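Local atomic coordinates of exotoxin type A precursor (allele 1) (Streptococcus pyogenes phage T12, PDB entry 1FNU), a protein that probably acts as a secreted superantigen toxin of the staphylococcal/streptococcal family, a phage-encoded exotoxin associated with scarlet fever and host virulence. Residues 157-161 with 185-189. Residues are numbered along the deposited sequence.
Sequences KQLYT and DFFPE
Two irregular loops of the beta-grasp domain meet through side chains of 157-161 that reach both side chains and one backbone carbonyl of 185-189, their backbones staying well apart: the nearest CA atoms, those of Leu159 and Phe186, are 8.9 Å from each other. Gln158, with positive phi (63/32), breaks from the helical conformation, and Leu159 and Tyr160 then extend their side chains to the second loop with chi1 t and m. Along 185-189, Asp185 first shapes its own backbone: Asp185 OD1 accepts from Phe187 N at 2.9 Å with a 165° N-H...O angle, an Asx turn. Phe186 follows at phi/psi -65/-16, its CB directed toward 157-161. Phe186 O accepts a short 2.5 Å hydrogen bond from Tyr160 OH, lying near the plane of the tyrosine ring, while Phe186 CE2 lies 3.8 Å from Leu159 CD2. Phe187 returns to an extended conformation (-121/142). With chi1 m, Phe187 CE1 comes to 3.7 Å from Tyr160 CE1 and Phe187 CZ to 4.2 Å from Leu159 CD1; the Tyr160 and Phe187 planes lie at 85°, centroids 5.9 Å apart, an oblique pair. Pro188 and Glu189 lead the chain away. The four touching residues are buried, forming a small apolar cluster with one polar tie. It joins the loops after helix 142-157 and strand 182-185, with Ile154 against Leu159 and Tyr160, Ile21 and Tyr22 of helix 19-26 against Tyr160, and Val216 and Leu218 of strand 212-219 against Phe186.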
ATOM      1  N   LYS A 157      34.963   8.469  -4.820  1.00 25.09           N
ATOM      2  CA  LYS A 157      35.015   9.914  -4.763  1.00 24.96           C
ATOM      3  C   LYS A 157      33.861  10.514  -3.891  1.00 24.70           C
ATOM      4  O   LYS A 157      33.494  11.681  -3.990  1.00 24.65           O
ATOM      5  CB  LYS A 157      34.981  10.466  -6.212  1.00 24.96           C
ATOM      6  CG  LYS A 157      36.204  10.025  -7.119  1.00 25.45           C
ATOM      7  CD  LYS A 157      37.538  10.804  -6.692  1.00 25.54           C
ATOM      8  CE  LYS A 157      38.911   9.982  -7.053  1.00 25.90           C
ATOM      9  NZ  LYS A 157      39.281   8.847  -6.147  1.00 25.80           N
ATOM     10  N   GLN A 158      33.258   9.703  -3.030  1.00 24.42           N
ATOM     11  CA  GLN A 158      32.225  10.297  -2.242  1.00 24.07           C
ATOM     12  C   GLN A 158      30.999  10.842  -2.937  1.00 23.53           C
ATOM     13  O   GLN A 158      30.424  11.804  -2.425  1.00 23.37           O
ATOM     14  CB  GLN A 158      32.808  11.450  -1.454  1.00 24.76           C
ATOM     15  CG  GLN A 158      33.332  10.985  -0.177  1.00 25.47           C
ATOM     16  CD  GLN A 158      34.780  11.256  -0.119  1.00 26.38           C
ATOM     17  OE1 GLN A 158      35.255  12.088   0.736  1.00 26.91           O
ATOM     18  NE2 GLN A 158      35.551  10.579  -1.012  1.00 26.56           N
ATOM     19  N   LEU A 159      30.571  10.249  -4.048  1.00 22.71           N
ATOM     20  CA  LEU A 159      29.413  10.784  -4.776  1.00 22.23           C
ATOM     21  C   LEU A 159      28.177  10.752  -3.878  1.00 21.96           C
ATOM     22  O   LEU A 159      27.376  11.671  -3.903  1.00 21.95           O
ATOM     23  CB  LEU A 159      29.147   9.986  -6.089  1.00 21.92           C
ATOM     24  CG  LEU A 159      27.826  10.272  -6.819  1.00 21.73           C
ATOM     25  CD1 LEU A 159      27.659  11.740  -7.031  1.00 21.41           C
ATOM     26  CD2 LEU A 159      27.752   9.559  -8.166  1.00 21.39           C
ATOM     27  N   TYR A 160      28.002   9.657  -3.164  1.00 21.74           N
ATOM     28  CA  TYR A 160      26.870   9.522  -2.229  1.00 21.71           C
ATOM     29  C   TYR A 160      27.415   8.990  -0.879  1.00 21.65           C
ATOM     30  O   TYR A 160      28.501   8.334  -0.823  1.00 21.59           O
ATOM     31  CB  TYR A 160      25.781   8.538  -2.778  1.00 21.44           C
ATOM     32  CG  TYR A 160      25.136   8.867  -4.137  1.00 21.26           C
ATOM     33  CD1 TYR A 160      24.463  10.062  -4.361  1.00 21.10           C
ATOM     34  CD2 TYR A 160      25.222   7.973  -5.222  1.00 21.15           C
ATOM     35  CE1 TYR A 160      23.906  10.364  -5.590  1.00 20.89           C
ATOM     36  CE2 TYR A 160      24.644   8.285  -6.480  1.00 20.97           C
ATOM     37  CZ  TYR A 160      23.985   9.479  -6.654  1.00 20.90           C
ATOM     38  OH  TYR A 160      23.407   9.816  -7.854  1.00 20.68           O
ATOM     39  N   THR A 161      26.716   9.295   0.217  1.00 21.80           N
ATOM     40  CA  THR A 161      27.102   8.732   1.498  1.00 21.77           C
ATOM     41  C   THR A 161      25.778   8.490   2.229  1.00 21.97           C
ATOM     42  O   THR A 161      24.747   8.892   1.784  1.00 21.93           O
ATOM     43  CB  THR A 161      27.932   9.695   2.436  1.00 21.70           C
ATOM     44  OG1 THR A 161      27.065  10.705   2.906  1.00 21.24           O
ATOM     45  CG2 THR A 161      29.157  10.419   1.730  1.00 21.49           C
ATOM     46  N   ASP A 185      20.240  13.095 -14.311  1.00 22.82           N
ATOM     47  CA  ASP A 185      20.575  13.893 -13.118  1.00 22.28           C
ATOM     48  C   ASP A 185      20.970  12.950 -11.951  1.00 21.97           C
ATOM     49  O   ASP A 185      20.186  12.061 -11.589  1.00 21.88           O
ATOM     50  CB  ASP A 185      19.365  14.706 -12.697  1.00 22.36           C
ATOM     51  CG  ASP A 185      19.742  15.836 -11.830  1.00 22.37           C
ATOM     52  OD1 ASP A 185      20.694  15.613 -11.026  1.00 22.52           O
ATOM     53  OD2 ASP A 185      19.117  16.912 -11.940  1.00 22.41           O
ATOM     54  N   PHE A 186      22.169  13.093 -11.394  1.00 21.61           N
ATOM     55  CA  PHE A 186      22.568  12.256 -10.277  1.00 21.32           C
ATOM     56  C   PHE A 186      21.708  12.499  -9.038  1.00 21.02           C
ATOM     57  O   PHE A 186      21.714  11.695  -8.131  1.00 20.97           O
ATOM     58  CB  PHE A 186      24.035  12.443  -9.876  1.00 21.37           C
ATOM     59  CG  PHE A 186      25.054  11.803 -10.826  1.00 21.59           C
ATOM     60  CD1 PHE A 186      24.677  10.867 -11.774  1.00 21.68           C
ATOM     61  CD2 PHE A 186      26.413  12.056 -10.661  1.00 21.72           C
ATOM     62  CE1 PHE A 186      25.604  10.170 -12.548  1.00 21.61           C
ATOM     63  CE2 PHE A 186      27.393  11.352 -11.442  1.00 21.90           C
ATOM     64  CZ  PHE A 186      26.968  10.398 -12.396  1.00 21.73           C
ATOM     65  N   PHE A 187      20.976  13.604  -9.017  1.00 20.78           N
ATOM     66  CA  PHE A 187      20.185  13.952  -7.855  1.00 20.67           C
ATOM     67  C   PHE A 187      18.692  14.096  -8.114  1.00 20.52           C
ATOM     68  O   PHE A 187      18.269  14.624  -9.135  1.00 20.61           O
ATOM     69  CB  PHE A 187      20.746  15.259  -7.225  1.00 20.52           C
ATOM     70  CG  PHE A 187      22.158  15.136  -6.769  1.00 20.58           C
ATOM     71  CD1 PHE A 187      22.493  14.306  -5.708  1.00 20.59           C
ATOM     72  CD2 PHE A 187      23.167  15.783  -7.425  1.00 20.60           C
ATOM     73  CE1 PHE A 187      23.852  14.097  -5.295  1.00 20.71           C
ATOM     74  CE2 PHE A 187      24.556  15.589  -7.025  1.00 20.70           C
ATOM     75  CZ  PHE A 187      24.881  14.746  -5.971  1.00 20.66           C
ATOM     76  N   PRO A 188      17.861  13.634  -7.147  1.00 20.40           N
ATOM     77  CA  PRO A 188      16.409  13.683  -7.197  1.00 20.22           C
ATOM     78  C   PRO A 188      15.880  15.068  -6.808  1.00 20.20           C
ATOM     79  O   PRO A 188      16.652  15.919  -6.353  1.00 20.04           O
ATOM     80  CB  PRO A 188      16.018  12.659  -6.109  1.00 20.25           C
ATOM     81  CG  PRO A 188      16.999  12.977  -5.032  1.00 20.07           C
ATOM     82  CD  PRO A 188      18.292  12.910  -5.922  1.00 20.29           C
ATOM     83  N   GLU A 189      14.551  15.265  -6.940  1.00 20.21           N
ATOM     84  CA  GLU A 189      13.913  16.485  -6.441  1.00 20.23           C
ATOM     85  C   GLU A 189      14.039  16.396  -4.871  1.00 20.04           C
ATOM     86  O   GLU A 189      14.348  15.313  -4.309  1.00 19.90           O
ATOM     87  CB  GLU A 189      12.445  16.620  -6.882  1.00 20.71           C
ATOM     88  CG  GLU A 189      11.581  15.463  -6.601  1.00 21.35           C
ATOM     89  CD  GLU A 189      10.129  15.756  -6.900  1.00 21.81           C
ATOM     90  OE1 GLU A 189       9.812  16.706  -7.682  1.00 21.79           O
ATOM     91  OE2 GLU A 189       9.305  15.015  -6.320  1.00 22.43           O
TER